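Local atomic coordinates of flagellar basal body protein (Helicobacter pylori, PDB entry 5NPY), a protein that probably builds the flagellar hook, the curved segment that joins the basal body rod to the filament and passes on the torque of the motor. Residues K206-Q209 against D210-N214; E218-K221 against E222-L225; L225-I229 against N230-N234; P239-A242 against I243-K247. All coordinates share one frame; numbering follows the deposited sequence.

Interaction 1. Residues K206-Q209 against D210-N214; sequences KGVQ and DFFLN
The ring of Phe212 carries a methyl of Val208 over one face. CG2 of Val208 sits 3.6 Å from the ring centroid, 20° off the ring normal, which is a CH-pi contact. It lies offset toward the rim, and its nearest ring atom is Phe212 CE2 at 3.4 Å. The other methyl, Val208 CG1, reaches the same rim at Phe212 CD2, 3.6 Å away. The torsion of Phe212 (chi1 -76°) sets its ring anti to its own carbonyl carbon, which turns the ring back toward Val208.

The backbone that carries this pair is the first turn of a short helix. Val208 O accepts from both Phe212 N and Phe211 N; the Phe212 bond is 2.9 Å long. At the helix start, Asp210 N is bonded to Gly207 O. At the other end, Leu213 N is bonded to Gln209 O at 3.3 Å, and Leu213 leaves helical geometry. CD1 of Leu213 touches CB of Gln209 at 3.6 Å.

The aliphatic part of Lys206 passes Asp210. Lys206 CD is 3.5 Å from Asp210 OD1, but Lys206 NZ stays 5.4 Å from that oxygen. Attraction between the two charges is therefore probably mild.

This stretch turns the end of strand 204-207 into helix 209-212. Val208 rests on Ile352 and Ile354 of strand 346-364. Val208, Gln209, Phe212 and Leu213 all touch Leu308 of strand 308-313, while the Phe211 ring meets Tyr378 of strand 370-381.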
# COMPACT_ATOMS: atom_id res chain seq x y z
N LYS A 206 -5.77 -16.63 16.30
CA LYS A 206 -4.56 -17.19 16.88
C LYS A 206 -4.81 -17.41 18.37
O LYS A 206 -5.63 -16.72 19.00
CB LYS A 206 -3.34 -16.26 16.70
CG LYS A 206 -2.71 -16.25 15.32
CD LYS A 206 -1.58 -17.26 15.18
CE LYS A 206 -0.96 -17.19 13.79
NZ LYS A 206 -1.03 -18.45 12.98
N GLY A 207 -4.09 -18.38 18.93
CA GLY A 207 -4.05 -18.50 20.36
C GLY A 207 -3.71 -17.15 20.94
O GLY A 207 -2.88 -16.41 20.40
N VAL A 208 -4.37 -16.81 22.04
CA VAL A 208 -4.19 -15.49 22.61
C VAL A 208 -2.79 -15.31 23.18
O VAL A 208 -2.34 -14.17 23.36
CB VAL A 208 -5.32 -15.26 23.63
CG1 VAL A 208 -4.97 -15.86 25.00
CG2 VAL A 208 -5.67 -13.78 23.70
N GLN A 209 -2.05 -16.41 23.42
CA GLN A 209 -0.66 -16.31 23.88
C GLN A 209 0.20 -15.52 22.91
O GLN A 209 1.22 -14.96 23.32
CB GLN A 209 -0.04 -17.70 24.09
CG GLN A 209 0.15 -18.51 22.79
CD GLN A 209 -1.00 -19.48 22.52
OE1 GLN A 209 -2.14 -19.27 22.93
NE2 GLN A 209 -0.68 -20.56 21.83
N ASP A 210 -0.21 -15.45 21.63
CA ASP A 210 0.50 -14.66 20.63
C ASP A 210 0.53 -13.18 20.97
O ASP A 210 1.44 -12.46 20.53
CB ASP A 210 -0.15 -14.84 19.26
CG ASP A 210 0.34 -16.07 18.52
OD1 ASP A 210 0.75 -15.91 17.35
OD2 ASP A 210 0.32 -17.18 19.11
N PHE A 211 -0.47 -12.69 21.71
CA PHE A 211 -0.61 -11.29 22.08
C PHE A 211 -0.42 -11.03 23.56
O PHE A 211 0.17 -10.01 23.93
CB PHE A 211 -2.00 -10.78 21.67
CG PHE A 211 -2.18 -9.29 21.84
CD1 PHE A 211 -1.30 -8.39 21.25
CD2 PHE A 211 -3.25 -8.79 22.56
CE1 PHE A 211 -1.48 -7.02 21.40
CE2 PHE A 211 -3.43 -7.43 22.71
CZ PHE A 211 -2.55 -6.54 22.12
N PHE A 212 -0.88 -11.95 24.43
CA PHE A 212 -0.85 -11.78 25.88
C PHE A 212 0.51 -12.11 26.50
O PHE A 212 0.77 -11.68 27.63
CB PHE A 212 -1.92 -12.65 26.57
CG PHE A 212 -3.34 -12.11 26.45
CD1 PHE A 212 -3.59 -10.86 25.92
CD2 PHE A 212 -4.42 -12.87 26.87
CE1 PHE A 212 -4.90 -10.37 25.80
CE2 PHE A 212 -5.73 -12.39 26.77
CZ PHE A 212 -5.97 -11.13 26.23
N LEU A 213 1.37 -12.86 25.82
CA LEU A 213 2.72 -13.16 26.30
C LEU A 213 3.76 -12.27 25.63
O LEU A 213 3.58 -11.83 24.49
CB LEU A 213 3.07 -14.63 26.04
CG LEU A 213 2.11 -15.57 26.78
CD1 LEU A 213 2.44 -17.08 26.59
CD2 LEU A 213 2.01 -15.23 28.27
N ASN A 214 4.86 -12.01 26.34
CA ASN A 214 5.96 -11.28 25.73
C ASN A 214 7.00 -12.27 25.17
O ASN A 214 6.84 -13.48 25.25
CB ASN A 214 6.58 -10.32 26.75
CG ASN A 214 7.26 -11.03 27.91
OD1 ASN A 214 7.49 -12.25 27.89
ND2 ASN A 214 7.56 -10.27 28.95

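Interaction 2. Residues E218-K221 against E222-L225; sequences EIIK and ERFL
Ile220 and Arg223 lie side by side and point the same way. Arg223 CB sits by the backbone, 3.6 Å from Ile220 O. CG comes next and meets the branch methyl Ile220 CG2 at 3.8 Å. CD lies against both CG2 and CD1 of Ile220. NE and CZ pass the same CD1 less closely, and Arg223 NH1 approaches Ile220 CD1 to 3.5 Å. CD1 thus lies over one face of the guanidinium. The arginine is extended from CG to NE (chi2 180°, chi3 167°), which keeps the chain from CG to NH1 beside Ile220. Its polar end is held outside this stretch: NH1 is hydrogen-bonded to Phe211 O, and the group makes a cation-pi contact with Trp418.

Ile220 is the N-cap residue of helix 221-226. Its carbonyl oxygen receives weak bonds from Arg223 N and Phe224 N. The next bond, Leu225 N to Lys221 O at 3.0 Å, is not weak. That oxygen also lies at the edge of the Phe224 ring, near its plane.

Glu222 folds back toward the helix start. A water accepts from Lys221 N at 2.9 Å and donates to Glu222 OE2 at 2.5 Å, so the carboxylate reaches this first-turn N-H through water. Its negative charge near the helix start is probably favourable.

The helix follows helix 209-212, and Ile220 and Phe212 are joined by a backbone hydrogen bond. Phe224 packs on Leu279 and Gln283 of helix 279-289 and on Leu296 of strand 293-298.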
# COMPACT_ATOMS: atom_id res chain seq x y z
N GLU A 218 6.17 -14.36 29.16
CA GLU A 218 5.54 -13.90 30.39
C GLU A 218 4.29 -13.08 30.07
O GLU A 218 4.17 -12.50 28.98
CB GLU A 218 6.51 -13.08 31.25
CG GLU A 218 7.88 -13.74 31.52
CD GLU A 218 7.81 -15.04 32.34
OE1 GLU A 218 6.70 -15.49 32.69
OE2 GLU A 218 8.89 -15.60 32.65
N ILE A 219 3.37 -13.03 31.03
CA ILE A 219 2.05 -12.44 30.79
C ILE A 219 2.14 -10.92 30.81
O ILE A 219 2.69 -10.32 31.74
CB ILE A 219 1.04 -12.94 31.83
CG1 ILE A 219 0.66 -14.38 31.52
CG2 ILE A 219 -0.20 -12.03 31.84
CD1 ILE A 219 -0.06 -15.09 32.62
N ILE A 220 1.58 -10.28 29.78
CA ILE A 220 1.50 -8.82 29.72
C ILE A 220 0.18 -8.43 30.38
O ILE A 220 -0.87 -8.37 29.75
CB ILE A 220 1.63 -8.30 28.29
CG1 ILE A 220 2.86 -8.89 27.61
CG2 ILE A 220 1.76 -6.79 28.30
CD1 ILE A 220 2.96 -8.60 26.12
N LYS A 221 0.26 -8.15 31.69
CA LYS A 221 -0.92 -8.01 32.53
C LYS A 221 -1.97 -7.08 31.92
O LYS A 221 -3.16 -7.40 31.87
CB LYS A 221 -0.48 -7.51 33.91
CG LYS A 221 -1.58 -7.29 34.95
CD LYS A 221 -0.97 -6.76 36.25
CE LYS A 221 -2.02 -6.30 37.26
NZ LYS A 221 -2.83 -7.43 37.79
N GLU A 222 -1.52 -5.93 31.40
CA GLU A 222 -2.42 -4.88 30.94
C GLU A 222 -3.10 -5.22 29.61
O GLU A 222 -4.18 -4.69 29.32
CB GLU A 222 -1.67 -3.56 30.83
CG GLU A 222 -0.30 -3.65 30.19
CD GLU A 222 0.81 -4.13 31.14
OE1 GLU A 222 1.84 -3.43 31.26
OE2 GLU A 222 0.70 -5.20 31.77
N ARG A 223 -2.48 -6.05 28.77
CA ARG A 223 -3.20 -6.51 27.59
C ARG A 223 -4.36 -7.41 27.99
O ARG A 223 -5.47 -7.29 27.46
CB ARG A 223 -2.28 -7.23 26.60
CG ARG A 223 -1.21 -6.34 25.96
CD ARG A 223 -0.33 -7.11 25.02
NE ARG A 223 0.46 -6.16 24.21
CZ ARG A 223 1.36 -6.51 23.31
NH1 ARG A 223 1.56 -7.80 23.04
NH2 ARG A 223 2.06 -5.58 22.70
N PHE A 224 -4.11 -8.31 28.95
CA PHE A 224 -5.18 -9.15 29.47
C PHE A 224 -6.31 -8.30 30.07
O PHE A 224 -7.49 -8.54 29.79
CB PHE A 224 -4.57 -10.13 30.48
CG PHE A 224 -5.56 -10.75 31.43
CD1 PHE A 224 -6.44 -11.74 31.00
CD2 PHE A 224 -5.59 -10.37 32.76
CE1 PHE A 224 -7.34 -12.32 31.87
CE2 PHE A 224 -6.49 -10.95 33.65
CZ PHE A 224 -7.37 -11.93 33.21
N LEU A 225 -5.97 -7.26 30.83
CA LEU A 225 -7.03 -6.51 31.51
C LEU A 225 -7.90 -5.75 30.53
O LEU A 225 -9.13 -5.68 30.72
CB LEU A 225 -6.45 -5.56 32.56
CG LEU A 225 -5.87 -6.28 33.78
CD1 LEU A 225 -5.38 -5.29 34.82
CD2 LEU A 225 -6.89 -7.27 34.37
O HOH W 1 2.52 -6.65 32.81

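Interaction 3. Residues L225-I229 against N230-N234; sequences LNQDI and NALAN. With 144 (tris-hydroxymethyl-methyl-ammonium), chain B.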
# COMPACT_ATOMS: atom_id res chain seq x y z
N LEU A 225 -5.97 -7.26 30.83
CA LEU A 225 -7.03 -6.51 31.51
C LEU A 225 -7.90 -5.75 30.53
O LEU A 225 -9.13 -5.68 30.72
CB LEU A 225 -6.45 -5.56 32.56
CG LEU A 225 -5.87 -6.28 33.78
CD1 LEU A 225 -5.38 -5.29 34.82
CD2 LEU A 225 -6.89 -7.27 34.37
N ASN A 226 -7.30 -5.20 29.46
CA ASN A 226 -7.96 -4.29 28.53
C ASN A 226 -8.53 -4.98 27.29
O ASN A 226 -8.98 -4.28 26.38
CB ASN A 226 -6.99 -3.18 28.09
CG ASN A 226 -6.53 -2.30 29.26
OD1 ASN A 226 -7.12 -2.33 30.35
ND2 ASN A 226 -5.47 -1.52 29.04
N GLN A 227 -8.51 -6.31 27.23
CA GLN A 227 -9.05 -7.01 26.08
C GLN A 227 -10.57 -7.11 26.20
O GLN A 227 -11.09 -7.60 27.20
CB GLN A 227 -8.41 -8.39 25.94
CG GLN A 227 -8.91 -9.22 24.78
CD GLN A 227 -8.35 -8.75 23.48
OE1 GLN A 227 -7.39 -7.94 23.44
NE2 GLN A 227 -8.96 -9.22 22.39
N ASP A 228 -11.26 -6.58 25.21
CA ASP A 228 -12.70 -6.75 25.09
C ASP A 228 -13.03 -8.26 24.99
O ASP A 228 -12.53 -8.96 24.11
CB ASP A 228 -13.18 -5.97 23.85
CG ASP A 228 -14.71 -6.01 23.64
OD1 ASP A 228 -15.19 -5.21 22.81
OD2 ASP A 228 -15.42 -6.84 24.25
N ILE A 229 -13.84 -8.75 25.92
CA ILE A 229 -14.18 -10.18 25.94
C ILE A 229 -14.95 -10.60 24.67
O ILE A 229 -14.90 -11.78 24.29
CB ILE A 229 -14.97 -10.50 27.23
CG1 ILE A 229 -15.03 -12.00 27.47
CG2 ILE A 229 -16.39 -9.90 27.19
CD1 ILE A 229 -15.67 -12.36 28.78
N ASN A 230 -15.65 -9.67 24.00
CA ASN A 230 -16.27 -9.94 22.70
C ASN A 230 -15.26 -10.00 21.56
O ASN A 230 -15.61 -10.47 20.47
CB ASN A 230 -17.33 -8.88 22.36
CG ASN A 230 -18.26 -9.31 21.22
OD1 ASN A 230 -18.93 -10.35 21.33
ND2 ASN A 230 -18.33 -8.52 20.17
N ALA A 231 -14.03 -9.52 21.78
CA ALA A 231 -12.94 -9.63 20.79
C ALA A 231 -12.15 -10.91 21.02
O ALA A 231 -10.91 -10.92 21.03
CB ALA A 231 -12.03 -8.40 20.85
N LEU A 232 -12.87 -12.02 21.19
CA LEU A 232 -12.28 -13.30 21.53
C LEU A 232 -13.05 -14.43 20.86
O LEU A 232 -14.16 -14.25 20.34
CB LEU A 232 -12.26 -13.51 23.04
CG LEU A 232 -11.32 -12.61 23.85
CD1 LEU A 232 -11.65 -12.78 25.30
CD2 LEU A 232 -9.86 -12.97 23.58
N ALA A 233 -12.47 -15.63 20.93
CA ALA A 233 -13.14 -16.85 20.49
C ALA A 233 -12.61 -18.00 21.34
O ALA A 233 -11.50 -17.92 21.87
CB ALA A 233 -12.92 -17.12 18.99
N ASN A 234 -13.40 -19.08 21.45
CA ASN A 234 -12.97 -20.23 22.22
C ASN A 234 -12.12 -21.18 21.37
O ASN A 234 -11.79 -20.90 20.22
CB ASN A 234 -14.15 -20.97 22.86
CG ASN A 234 -15.14 -21.54 21.83
OD1 ASN A 234 -14.79 -21.87 20.70
ND2 ASN A 234 -16.39 -21.68 22.26
C1 144 B . -7.14 0.73 24.26
N 144 B . -7.03 -0.61 23.67
C2 144 B . -7.09 -1.62 24.72
O2 144 B . -5.88 -1.80 25.41
C3 144 B . -5.77 -0.73 22.95
O3 144 B . -5.82 -1.80 22.03
C4 144 B . -8.11 -0.91 22.71
O4 144 B . -9.14 0.03 22.52
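Asp228 and Asn230 lie side by side at a type I beta turn running from Asp228 to Ala231. This is the tight part. Ala231 N is bonded to Asp228 O at 2.8 Å, closing the turn. Asp228 CG stands anti to its own backbone N (chi1 -178°), and from there OD2 curls over to take Asn230 N at 2.9 Å, an Asx turn laid over the beta turn. The N-H meets OD2 from above the carboxylate plane. Gln227 adds a third bond, from NE2 to Ala231 O at 2.9 Å, with that oxygen in the plane of the amide.

Side chain to side chain, the apolar part is looser, though Leu232 CB lies 3.4 Å from Ile229 O. The side chains of Ile229 and Leu232 cross at about a right angle, with Ile229 CG1 and Leu232 CD1 4.1 Å apart. Just ahead of the turn, Asn226 lines the ligand pocket, where its CB is 3.2 Å from O2 of the bound tris-hydroxymethyl-methyl-ammonium.

The buried polar groups are well paired. Gln227 NE2 also binds Met379 O, Asp228 OD2 also binds Tyr266 OH, and OD1 has a salt bridge to Lys277. With these partners, Asp228 is probably kept ionised despite its burial.

Interaction 4. Residues P239-A242 against I243-K247; sequences PIDA and ITNRK
Asp241 and Thr244 meet across a single helical turn in the loop that leads to strand 247-252.

Backbone bonds come first. Asp241 O accepts twice. Asn245 N reaches it at 3.3 Å and Thr244 N at 3.2 Å. The two bonds wrap the chain round once, although no regular helix forms. Asp241 itself, which opens the turn, has left-handed backbone angles (phi 59°, psi 42°).

Among side chains, the hydroxyl of Thr244 faces the carboxylate of Asp241. A bond from Thr244 OG1 to Asp241 OD2 is modelled at 2.7 Å, but OG1 stands too close to the carboxylate, so its place is doubtful. Asp241 CG lies anti to its backbone N (chi1 -168°), which carries the carboxylate toward Thr244.

Charged and packing contacts reach beyond the turn. Arg246 has a salt bridge from NH2 to Asp384, and its NH1 is bonded to Tyr266 O. Ala242 and Ile243 both pack on Tyr266 of strand 260-266. Back at the turn, the arginine stem passes the Ala242 carbonyl, with Arg246 CG 3.4 Å from Ala242 O.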
# COMPACT_ATOMS: atom_id res chain seq x y z
N PRO A 239 -16.72 -17.40 17.99
CA PRO A 239 -16.71 -16.10 18.66
C PRO A 239 -17.47 -16.19 19.98
O PRO A 239 -18.45 -16.93 20.11
CB PRO A 239 -17.42 -15.18 17.67
CG PRO A 239 -18.15 -16.08 16.75
CD PRO A 239 -17.34 -17.33 16.65
N ILE A 240 -16.98 -15.46 20.98
CA ILE A 240 -17.69 -15.43 22.26
C ILE A 240 -19.06 -14.78 22.10
O ILE A 240 -20.02 -15.14 22.79
CB ILE A 240 -16.83 -14.71 23.32
CG1 ILE A 240 -15.51 -15.46 23.50
CG2 ILE A 240 -17.60 -14.60 24.63
CD1 ILE A 240 -15.67 -16.88 24.00
N ASP A 241 -19.16 -13.80 21.19
CA ASP A 241 -20.43 -13.21 20.78
C ASP A 241 -21.18 -12.60 21.97
O ASP A 241 -22.40 -12.73 22.10
CB ASP A 241 -21.30 -14.24 20.04
CG ASP A 241 -22.50 -13.61 19.33
OD1 ASP A 241 -23.39 -14.39 18.93
OD2 ASP A 241 -22.58 -12.36 19.18
N ALA A 242 -20.43 -11.92 22.85
CA ALA A 242 -21.02 -11.18 23.96
C ALA A 242 -22.14 -10.26 23.50
O ALA A 242 -23.07 -9.99 24.27
CB ALA A 242 -19.95 -10.34 24.67
N ILE A 243 -22.07 -9.78 22.26
CA ILE A 243 -23.03 -8.78 21.80
C ILE A 243 -24.45 -9.32 21.84
O ILE A 243 -25.38 -8.64 22.29
CB ILE A 243 -22.66 -8.29 20.39
CG1 ILE A 243 -21.36 -7.51 20.44
CG2 ILE A 243 -23.78 -7.43 19.81
CD1 ILE A 243 -21.52 -6.21 21.16
N THR A 244 -24.65 -10.56 21.41
CA THR A 244 -26.01 -11.05 21.41
C THR A 244 -26.35 -11.91 22.62
O THR A 244 -27.53 -12.17 22.86
CB THR A 244 -26.31 -11.79 20.10
OG1 THR A 244 -25.18 -12.56 19.70
CG2 THR A 244 -26.58 -10.78 19.00
N ASN A 245 -25.36 -12.31 23.44
CA ASN A 245 -25.61 -13.00 24.73
C ASN A 245 -24.90 -12.24 25.85
O ASN A 245 -23.83 -12.67 26.30
CB ASN A 245 -25.17 -14.46 24.68
CG ASN A 245 -25.75 -15.21 23.50
OD1 ASN A 245 -26.96 -15.40 23.41
ND2 ASN A 245 -24.88 -15.65 22.61
N ARG A 246 -25.53 -11.16 26.33
CA ARG A 246 -24.91 -10.21 27.26
C ARG A 246 -24.96 -10.65 28.73
O ARG A 246 -24.16 -10.16 29.53
CB ARG A 246 -25.59 -8.84 27.13
CG ARG A 246 -25.65 -8.31 25.66
CD ARG A 246 -26.25 -6.92 25.57
NE ARG A 246 -26.08 -6.36 24.22
CZ ARG A 246 -25.05 -5.61 23.90
NH1 ARG A 246 -24.11 -5.36 24.83
NH2 ARG A 246 -24.95 -5.14 22.66
N LYS A 247 -25.87 -11.56 29.11
CA LYS A 247 -26.15 -11.82 30.51
C LYS A 247 -25.25 -12.92 31.06
O LYS A 247 -25.10 -13.98 30.45
CB LYS A 247 -27.61 -12.22 30.71
CG LYS A 247 -28.63 -11.13 30.39
CD LYS A 247 -28.52 -9.96 31.36
CE LYS A 247 -29.65 -8.96 31.16
NZ LYS A 247 -29.16 -7.56 30.96

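The contacts follow one another along the chain, 2 and 3 sharing Leu225; none nests within or crosses another. Interaction 1 leaves strand 204-207. Interaction 2 starts helix 221-226 and returns to interaction 1 through backbone and side-chain bonds, closing the loop between the two helices. Interaction 3 continues from the same helix and packs on interaction 1 where Gln227 meets Phe212. Interaction 4 lies about 11 Å on, centre to centre, joined to interaction 3 by a probable hydrogen bond between Leu232 O and Ile240 N. It leads into strand 247-252. Together they link the sheet of strand 346-364 to that of strand 247-252.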